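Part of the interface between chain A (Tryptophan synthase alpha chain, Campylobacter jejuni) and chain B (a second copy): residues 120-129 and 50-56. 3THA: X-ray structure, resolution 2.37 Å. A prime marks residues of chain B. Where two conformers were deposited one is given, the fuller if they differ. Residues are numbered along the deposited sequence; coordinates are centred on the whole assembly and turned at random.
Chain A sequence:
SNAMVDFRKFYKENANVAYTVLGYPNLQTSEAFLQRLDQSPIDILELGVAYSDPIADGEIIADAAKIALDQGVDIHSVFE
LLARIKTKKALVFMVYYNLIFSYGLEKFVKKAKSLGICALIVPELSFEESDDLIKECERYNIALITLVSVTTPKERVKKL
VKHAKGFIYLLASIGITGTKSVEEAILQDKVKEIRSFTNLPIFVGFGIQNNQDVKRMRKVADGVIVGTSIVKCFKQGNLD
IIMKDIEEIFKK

Chain A, residues 120-129: LIVPELSFEE
Chain B (50-56) AYSDPIA

No hydrogen bond joins the two stretches; the contact is packing, and its closest approaches are made by Ile55′. Together they bury 275 Å².

Chain A leaves a strand at Leu120 and Ile121, both extended (phi/psi -127/139 and -119/132). A type II beta turn follows from Val122 to Leu125, closed by Leu125 N to Val122 O at 3.0 Å. Pro123 (-49/139) and Glu124 (72/-1) occupy its two central positions. The chain then extends through Leu125 (-87/107) and Ser126 (-70/159) into a 3-10 segment, 127-129. Glu129 N bonds to Ser126 O at 3.0 Å. Glu129 OE2 also accepts weak bonds from Ser126 N (3.4 Å) and Ser126 OG (3.3 Å).

Chain B has no regular helix or strand. Ala50′ (-131/130) is buried but makes no contact here.

Tyr51′ (-113/-57) points toward chain A with chi1 t (170°) and chi2 -111°. Its long side chain reaches Glu128, where Tyr51′ OH lies 4.5 Å from Glu128 OE1, too far for a hydrogen bond. Glu128 has chi1 m, chi2 p and chi3 -10°; its carboxylate is satisfied elsewhere in the structure.

Ser52′ (-112/139) also points toward chain A, with chi1 at -82° (m). Its CA is 7.4 Å from the CA of Glu124. Ser52′ O lies 4.3 Å from Glu124 OE1, again without a bond.

Asp53′ (-55/124) turns away, with chi1 t. Both of its carboxylate oxygens are hydrogen-bonded elsewhere in the structure.

Pro54′ (-48/126) has a C-gamma exo ring, and its CA-to-CB bond also points away. Its backbone instead faces Glu124: Pro54′ CA is 4.1 Å from Glu124 OE2. The Glu124 CA-to-CB bond runs sideways, but m, m and -43° for chi1 to chi3 bring the carboxylate nearer to chain B.

Ile55′ (-75/-19) loses 71 Å² to chain A, the largest share of any residue in the two stretches. Its N is 4.2 Å from Glu124 OE2. The side chain points toward chain A with chi1 t (-161°) and chi2 149°, between wells. Ile55′ CG2 meets Pro123 CB at 3.8 Å, and Ile55′ CD1 meets Ile121 CG2 at 3.8 Å. Ile121 points toward chain B with chi1 m and chi2 149°. The branched side chain of Ile55′ thus touches two buried apolar residues at van der Waals distance. Pro123 suits both the turn and this contact: its ring fixes phi and, C-gamma exo, offers an apolar surface. The CA atoms of Pro123 and Ile55′ are 6.3 Å apart.

Ala56′ (-26/179) leaves the contact, its CB sideways.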

# COMPACT_ATOMS: atom_id res chain seq x y z
N LEU A 120 13.57 -9.61 6.19
CA LEU A 120 12.58 -8.55 6.23
C LEU A 120 12.30 -8.07 4.85
O LEU A 120 13.23 -7.91 4.05
CB LEU A 120 13.12 -7.32 6.96
CG LEU A 120 13.53 -7.37 8.44
CD1 LEU A 120 13.93 -5.90 8.84
CD2 LEU A 120 12.39 -7.94 9.36
N ILE A 121 11.03 -7.82 4.56
CA ILE A 121 10.65 -7.11 3.36
C ILE A 121 9.96 -5.92 3.88
O ILE A 121 9.04 -6.05 4.71
CB ILE A 121 9.61 -7.88 2.55
CG1 ILE A 121 10.26 -9.07 1.87
CG2 ILE A 121 9.07 -7.02 1.50
CD1 ILE A 121 9.26 -10.23 1.71
N VAL A 122 10.32 -4.76 3.37
CA VAL A 122 9.79 -3.50 3.87
C VAL A 122 9.25 -2.72 2.71
O VAL A 122 9.94 -1.89 2.14
CB VAL A 122 10.84 -2.72 4.72
CG1 VAL A 122 10.25 -1.46 5.35
CG2 VAL A 122 11.36 -3.65 5.85
N PRO A 123 7.98 -2.95 2.38
CA PRO A 123 7.35 -2.34 1.23
C PRO A 123 7.63 -0.87 1.26
O PRO A 123 7.52 -0.25 2.33
CB PRO A 123 5.83 -2.51 1.51
CG PRO A 123 5.73 -3.56 2.47
CD PRO A 123 6.98 -3.49 3.32
N GLU A 124 7.92 -0.31 0.09
CA GLU A 124 8.00 1.12 -0.09
C GLU A 124 9.23 1.75 0.56
O GLU A 124 9.39 2.95 0.47
CB GLU A 124 6.72 1.87 0.39
CG GLU A 124 5.40 1.45 -0.24
CD GLU A 124 5.46 1.19 -1.78
OE1 GLU A 124 6.09 1.98 -2.55
OE2 GLU A 124 4.82 0.19 -2.19
N LEU A 125 10.08 0.96 1.22
CA LEU A 125 11.37 1.51 1.63
C LEU A 125 12.35 1.32 0.47
O LEU A 125 12.80 0.19 0.16
CB LEU A 125 11.86 0.88 2.95
CG LEU A 125 13.20 1.39 3.54
CD1 LEU A 125 13.07 2.80 4.17
CD2 LEU A 125 13.78 0.42 4.56
N SER A 126 12.67 2.42 -0.19
CA SER A 126 13.63 2.37 -1.28
C SER A 126 15.10 2.12 -0.82
O SER A 126 15.45 2.36 0.34
CB SER A 126 13.58 3.65 -2.10
OG SER A 126 14.37 4.63 -1.48
N PHE A 127 15.91 1.64 -1.76
CA PHE A 127 17.33 1.34 -1.56
C PHE A 127 18.04 2.54 -0.95
O PHE A 127 18.70 2.39 0.08
CB PHE A 127 17.95 0.90 -2.89
CG PHE A 127 19.43 0.64 -2.81
CD1 PHE A 127 20.34 1.63 -3.20
CD2 PHE A 127 19.92 -0.59 -2.37
CE1 PHE A 127 21.73 1.39 -3.14
CE2 PHE A 127 21.30 -0.86 -2.31
CZ PHE A 127 22.21 0.13 -2.69
N GLU A 128 17.83 3.72 -1.51
CA GLU A 128 18.47 4.96 -1.04
C GLU A 128 18.14 5.38 0.41
O GLU A 128 18.88 6.15 1.01
CB GLU A 128 18.20 6.13 -2.01
CG GLU A 128 18.85 5.98 -3.40
CD GLU A 128 18.03 5.15 -4.44
OE1 GLU A 128 17.01 4.51 -4.06
OE2 GLU A 128 18.42 5.14 -5.65
N GLU A 129 17.04 4.87 0.96
CA GLU A 129 16.56 5.21 2.31
C GLU A 129 16.87 4.07 3.27
O GLU A 129 16.53 4.13 4.46
CB GLU A 129 15.03 5.36 2.33
CG GLU A 129 14.38 6.54 1.64
CD GLU A 129 12.82 6.39 1.65
OE1 GLU A 129 12.18 7.04 2.51
OE2 GLU A 129 12.27 5.60 0.83
N ALA B 50 3.14 7.29 -9.25
CA ALA B 50 3.87 6.02 -9.00
C ALA B 50 5.41 6.27 -9.09
O ALA B 50 5.86 6.92 -10.02
CB ALA B 50 3.41 4.95 -9.98
N TYR B 51 6.20 5.83 -8.09
CA TYR B 51 7.68 5.98 -8.17
C TYR B 51 8.38 4.63 -8.27
O TYR B 51 9.14 4.41 -9.22
CB TYR B 51 8.30 6.82 -7.02
CG TYR B 51 9.83 6.76 -6.96
CD1 TYR B 51 10.47 6.11 -5.93
CD2 TYR B 51 10.62 7.31 -7.99
CE1 TYR B 51 11.87 6.01 -5.86
CE2 TYR B 51 12.03 7.22 -7.95
CZ TYR B 51 12.65 6.57 -6.86
OH TYR B 51 14.02 6.44 -6.76
N SER B 52 8.12 3.77 -7.29
CA SER B 52 8.56 2.38 -7.31
C SER B 52 7.34 1.47 -7.43
O SER B 52 6.31 1.69 -6.79
CB SER B 52 9.37 2.03 -6.06
OG SER B 52 10.73 2.44 -6.17
N ASP B 53 7.47 0.43 -8.26
CA ASP B 53 6.34 -0.47 -8.48
C ASP B 53 5.79 -1.07 -7.17
O ASP B 53 6.53 -1.65 -6.40
CB ASP B 53 6.68 -1.57 -9.47
CG ASP B 53 5.47 -2.41 -9.84
OD1 ASP B 53 5.55 -3.21 -10.82
OD2 ASP B 53 4.44 -2.26 -9.15
N PRO B 54 4.48 -0.87 -6.92
CA PRO B 54 3.71 -1.48 -5.81
C PRO B 54 3.88 -2.97 -5.60
O PRO B 54 3.67 -3.77 -6.49
CB PRO B 54 2.28 -1.18 -6.20
CG PRO B 54 2.42 0.21 -6.82
CD PRO B 54 3.71 0.22 -7.57
N ILE B 55 4.23 -3.30 -4.37
CA ILE B 55 4.57 -4.64 -3.95
C ILE B 55 3.37 -5.56 -3.81
O ILE B 55 3.51 -6.79 -3.75
CB ILE B 55 5.27 -4.57 -2.60
CG1 ILE B 55 6.04 -5.85 -2.34
CG2 ILE B 55 4.25 -4.25 -1.51
CD1 ILE B 55 7.26 -5.61 -1.49
N ALA B 56 2.21 -4.94 -3.69
CA ALA B 56 0.90 -5.60 -3.71
C ALA B 56 0.75 -6.96 -4.47
O ALA B 56 1.72 -7.46 -5.07
CB ALA B 56 -0.10 -4.57 -4.23